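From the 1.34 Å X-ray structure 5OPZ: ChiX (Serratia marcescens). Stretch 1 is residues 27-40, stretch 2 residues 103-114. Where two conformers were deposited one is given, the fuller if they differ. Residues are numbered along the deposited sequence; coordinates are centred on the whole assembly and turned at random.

Stretch 1 (27-40) PDLVRVIRLALRYS
Stretch 2, residues 103-114: RRAARECGIIVE

Residues 27-39 form a helix that Ser 40 ends; a second helix, begun earlier in the chain, runs from Arg 103 up to the turn at Gly 110, after which the chain is extended. The helix axes approach to 8.2 Å, with 129° between their N-to-C directions. The contact buries 616 Å² in all.

Tyr 39 is covered most. Its CB points toward the second helix (chi1 -61°, chi2 -26°), and the ring serves two partners. The extended Arg 104 side chain (t, t, t) lays its guanidinium flat on one face, planes at 6°, with CZ of Arg 104 3.5 Å from the ring centroid, a cation-pi stack. At the ring edge, OH of Tyr 39 donates to OE1 of Glu 108 at 2.6 Å. The other carboxylate oxygen, OE2 of Glu 108, accepts from NE of Arg 104 at 3.0 Å in a salt bridge that spans one helical turn.

Val 32 (chi1 169°) is buried and reaches both the second helix and the segment beyond it. Its CG1 lies 4.0 Å from CB of Ala 105 and 4.1 Å from CG2 of Val 113; its CG2 lies 4.1 Å from both SG of Cys 109 and CD1 of Ile 111.

Ala 105 is the knob, seated among Val 32, Leu 35, Ala 36 and Tyr 39. Its small methyl permits close backbone approach: CA of Ala 105 is 5.4 Å from CA of Val 32, and CB of Ala 105 is 3.4 Å from O of Val 32. The same CB packs 3.7 Å from CB of Leu 35.

Gly 110 (phi 74°) makes the Schellman turn, with N of Ile 111 bonded to O of Ala 106 at 3.0 Å. Beyond it, Ile 111 (m, t) sets CD1 3.8 Å from CB of Asp 28. Nearby, a water accepts from NH1 of Arg 31 (2.5 Å) and donates to O of Cys 109 (2.6 Å).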

# COMPACT_ATOMS: atom_id res chain seq x y z
N PRO A 27 10.44 7.09 -4.43
CA PRO A 27 10.73 7.70 -3.13
C PRO A 27 9.60 8.51 -2.51
O PRO A 27 9.54 8.59 -1.29
CB PRO A 27 11.98 8.53 -3.42
CG PRO A 27 12.63 7.88 -4.60
CD PRO A 27 11.50 7.34 -5.43
N ASP A 28 8.78 9.18 -3.29
CA ASP A 28 7.71 9.98 -2.75
C ASP A 28 6.61 9.11 -2.13
O ASP A 28 6.07 9.46 -1.06
CB ASP A 28 7.13 10.96 -3.76
CG ASP A 28 8.12 12.07 -4.13
OD1 ASP A 28 9.18 12.22 -3.45
OD2 ASP A 28 7.78 12.77 -5.09
N LEU A 29 6.30 7.97 -2.77
CA LEU A 29 5.34 7.06 -2.14
C LEU A 29 5.95 6.41 -0.90
O LEU A 29 5.28 6.20 0.09
CB LEU A 29 4.87 6.04 -3.19
CG LEU A 29 3.80 5.07 -2.67
CD1 LEU A 29 2.57 5.75 -2.14
CD2 LEU A 29 3.37 4.15 -3.82
N VAL A 30 7.24 6.08 -0.96
CA VAL A 30 7.89 5.55 0.21
C VAL A 30 7.77 6.51 1.39
O VAL A 30 7.49 6.10 2.52
CB VAL A 30 9.37 5.24 -0.04
CG1 VAL A 30 10.10 4.83 1.24
CG2 VAL A 30 9.50 4.15 -1.09
N ARG A 31 7.99 7.80 1.12
CA ARG A 31 7.95 8.78 2.20
C ARG A 31 6.55 8.80 2.86
O ARG A 31 6.43 8.77 4.10
CB ARG A 31 8.34 10.12 1.64
CG ARG A 31 8.50 11.21 2.67
CD ARG A 31 9.65 12.13 2.24
NE ARG A 31 9.49 12.54 0.85
CZ ARG A 31 8.66 13.50 0.42
NH1 ARG A 31 7.90 14.21 1.26
NH2 ARG A 31 8.62 13.74 -0.88
N VAL A 32 5.52 8.74 2.03
CA VAL A 32 4.17 8.75 2.53
C VAL A 32 3.84 7.50 3.36
O VAL A 32 3.29 7.57 4.48
CB VAL A 32 3.14 8.89 1.39
CG1 VAL A 32 1.73 8.63 1.88
CG2 VAL A 32 3.26 10.29 0.76
N ILE A 33 4.23 6.34 2.83
CA ILE A 33 3.91 5.11 3.54
C ILE A 33 4.67 5.04 4.85
O ILE A 33 4.14 4.55 5.87
CB ILE A 33 4.17 3.85 2.68
CG1 ILE A 33 3.26 3.86 1.42
CG2 ILE A 33 3.94 2.58 3.48
CD1 ILE A 33 1.75 3.84 1.64
N ARG A 34 5.92 5.49 4.86
CA ARG A 34 6.70 5.45 6.11
C ARG A 34 6.07 6.33 7.19
O ARG A 34 6.03 5.92 8.36
CB ARG A 34 8.16 5.86 5.89
CG ARG A 34 8.91 4.77 5.11
CD ARG A 34 10.35 5.08 4.81
NE ARG A 34 11.09 4.97 6.07
CZ ARG A 34 11.92 5.89 6.58
NH1 ARG A 34 12.13 7.02 5.97
NH2 ARG A 34 12.51 5.64 7.74
N LEU A 35 5.55 7.50 6.80
CA LEU A 35 4.84 8.35 7.71
C LEU A 35 3.53 7.72 8.15
O LEU A 35 3.18 7.74 9.32
CB LEU A 35 4.66 9.67 7.05
CG LEU A 35 4.14 10.79 7.92
CD1 LEU A 35 4.97 10.96 9.18
CD2 LEU A 35 4.11 12.06 7.09
N ALA A 36 2.83 7.05 7.23
CA ALA A 36 1.61 6.37 7.63
C ALA A 36 1.81 5.26 8.66
O ALA A 36 0.92 5.03 9.50
CB ALA A 36 0.87 5.82 6.44
N LEU A 37 2.96 4.59 8.61
CA LEU A 37 3.29 3.62 9.69
C LEU A 37 3.28 4.25 11.06
O LEU A 37 3.00 3.59 12.04
CB LEU A 37 4.65 2.97 9.47
CG LEU A 37 4.76 2.06 8.24
CD1 LEU A 37 6.20 1.81 7.85
CD2 LEU A 37 4.08 0.75 8.58
N ARG A 38 3.62 5.51 11.18
CA ARG A 38 3.59 6.20 12.45
C ARG A 38 2.22 6.54 12.94
O ARG A 38 2.00 6.63 14.14
CB ARG A 38 4.36 7.51 12.36
CG ARG A 38 5.79 7.43 11.87
CD ARG A 38 6.59 6.33 12.48
NE ARG A 38 6.52 6.33 13.93
CZ ARG A 38 7.13 5.43 14.69
NH1 ARG A 38 7.89 4.48 14.16
NH2 ARG A 38 6.98 5.48 16.01
N TYR A 39 1.31 6.78 12.02
CA TYR A 39 -0.02 7.30 12.33
C TYR A 39 -1.11 6.27 12.47
O TYR A 39 -2.08 6.50 13.16
CB TYR A 39 -0.49 8.29 11.26
CG TYR A 39 0.40 9.55 11.11
CD1 TYR A 39 1.19 10.06 12.17
CD2 TYR A 39 0.46 10.20 9.90
CE1 TYR A 39 1.97 11.19 12.01
CE2 TYR A 39 1.22 11.31 9.73
CZ TYR A 39 1.98 11.78 10.78
OH TYR A 39 2.71 12.87 10.59
N SER A 40 -0.99 5.17 11.75
CA SER A 40 -2.05 4.16 11.72
C SER A 40 -2.29 3.49 13.07
O SER A 40 -1.35 3.08 13.72
CB SER A 40 -1.69 3.07 10.73
OG SER A 40 -2.76 2.16 10.60
N ARG A 103 -3.88 8.88 4.12
CA ARG A 103 -4.41 10.18 3.68
C ARG A 103 -3.83 11.33 4.47
O ARG A 103 -3.52 12.38 3.91
CB ARG A 103 -5.94 10.17 3.86
CG ARG A 103 -6.82 11.20 3.20
CD ARG A 103 -8.33 10.86 3.26
NE ARG A 103 -8.73 9.58 2.68
CZ ARG A 103 -9.25 8.52 3.33
NH1 ARG A 103 -9.47 8.48 4.65
NH2 ARG A 103 -9.58 7.46 2.60
N ARG A 104 -3.61 11.14 5.76
CA ARG A 104 -3.01 12.20 6.58
C ARG A 104 -1.55 12.38 6.16
O ARG A 104 -1.09 13.51 5.93
CB ARG A 104 -3.07 11.84 8.05
CG ARG A 104 -2.31 12.78 8.96
CD ARG A 104 -2.31 12.34 10.40
NE ARG A 104 -1.32 13.10 11.14
CZ ARG A 104 -1.01 12.90 12.42
NH1 ARG A 104 -1.63 11.96 13.12
NH2 ARG A 104 -0.09 13.64 12.99
N ALA A 105 -0.77 11.29 6.07
CA ALA A 105 0.60 11.40 5.59
C ALA A 105 0.70 12.07 4.23
O ALA A 105 1.61 12.89 3.99
CB ALA A 105 1.28 10.04 5.58
N ALA A 106 -0.14 11.61 3.32
CA ALA A 106 -0.13 12.15 1.99
C ALA A 106 -0.32 13.65 2.00
O ALA A 106 0.40 14.41 1.32
CB ALA A 106 -1.16 11.45 1.14
N ARG A 107 -1.33 14.10 2.73
CA ARG A 107 -1.62 15.50 2.85
C ARG A 107 -0.47 16.30 3.40
O ARG A 107 -0.09 17.36 2.87
CB ARG A 107 -2.83 15.65 3.77
CG ARG A 107 -3.45 17.02 3.73
CD ARG A 107 -4.82 17.00 4.39
NE ARG A 107 -4.82 16.58 5.78
CZ ARG A 107 -5.36 15.44 6.21
NH1 ARG A 107 -5.93 14.62 5.35
NH2 ARG A 107 -5.35 15.14 7.50
N GLU A 108 0.12 15.78 4.46
CA GLU A 108 1.27 16.44 5.07
C GLU A 108 2.42 16.59 4.06
O GLU A 108 3.14 17.58 4.12
CB GLU A 108 1.73 15.66 6.28
CG GLU A 108 0.78 15.85 7.47
CD GLU A 108 1.16 15.04 8.66
OE1 GLU A 108 2.23 14.40 8.60
OE2 GLU A 108 0.35 15.04 9.60
N CYS A 109 2.59 15.60 3.17
CA CYS A 109 3.66 15.62 2.17
C CYS A 109 3.31 16.37 0.91
O CYS A 109 4.17 16.53 0.03
CB CYS A 109 4.08 14.19 1.79
SG CYS A 109 4.83 13.25 3.14
N GLY A 110 2.07 16.81 0.78
CA GLY A 110 1.67 17.55 -0.39
C GLY A 110 1.50 16.67 -1.61
O GLY A 110 1.71 17.15 -2.75
N ILE A 111 1.12 15.40 -1.42
CA ILE A 111 1.03 14.42 -2.51
C ILE A 111 -0.32 13.75 -2.44
O ILE A 111 -0.69 13.28 -1.39
CB ILE A 111 2.12 13.35 -2.34
CG1 ILE A 111 3.51 13.96 -2.48
CG2 ILE A 111 1.94 12.18 -3.30
CD1 ILE A 111 4.57 13.09 -1.94
N ILE A 112 -1.03 13.63 -3.55
CA ILE A 112 -2.28 12.86 -3.59
C ILE A 112 -1.92 11.37 -3.72
O ILE A 112 -1.14 10.98 -4.59
CB ILE A 112 -3.17 13.36 -4.74
CG1 ILE A 112 -3.64 14.79 -4.46
CG2 ILE A 112 -4.33 12.42 -4.96
CD1 ILE A 112 -4.31 15.42 -5.66
N VAL A 113 -2.49 10.54 -2.84
CA VAL A 113 -2.34 9.09 -3.00
C VAL A 113 -3.72 8.52 -3.18
O VAL A 113 -4.54 8.66 -2.31
CB VAL A 113 -1.60 8.45 -1.80
CG1 VAL A 113 -1.53 6.92 -1.90
CG2 VAL A 113 -0.21 9.07 -1.70
N GLU A 114 -3.95 7.79 -4.26
CA GLU A 114 -5.23 7.16 -4.53
C GLU A 114 -5.27 5.83 -3.81
O GLU A 114 -4.28 5.11 -3.75
CB GLU A 114 -5.42 6.92 -6.03
CG GLU A 114 -5.64 8.16 -6.87
CD GLU A 114 -5.70 7.87 -8.37
OE1 GLU A 114 -4.68 7.44 -8.97
OE2 GLU A 114 -6.77 8.07 -8.95
O HOH W 1 6.71 15.87 -0.12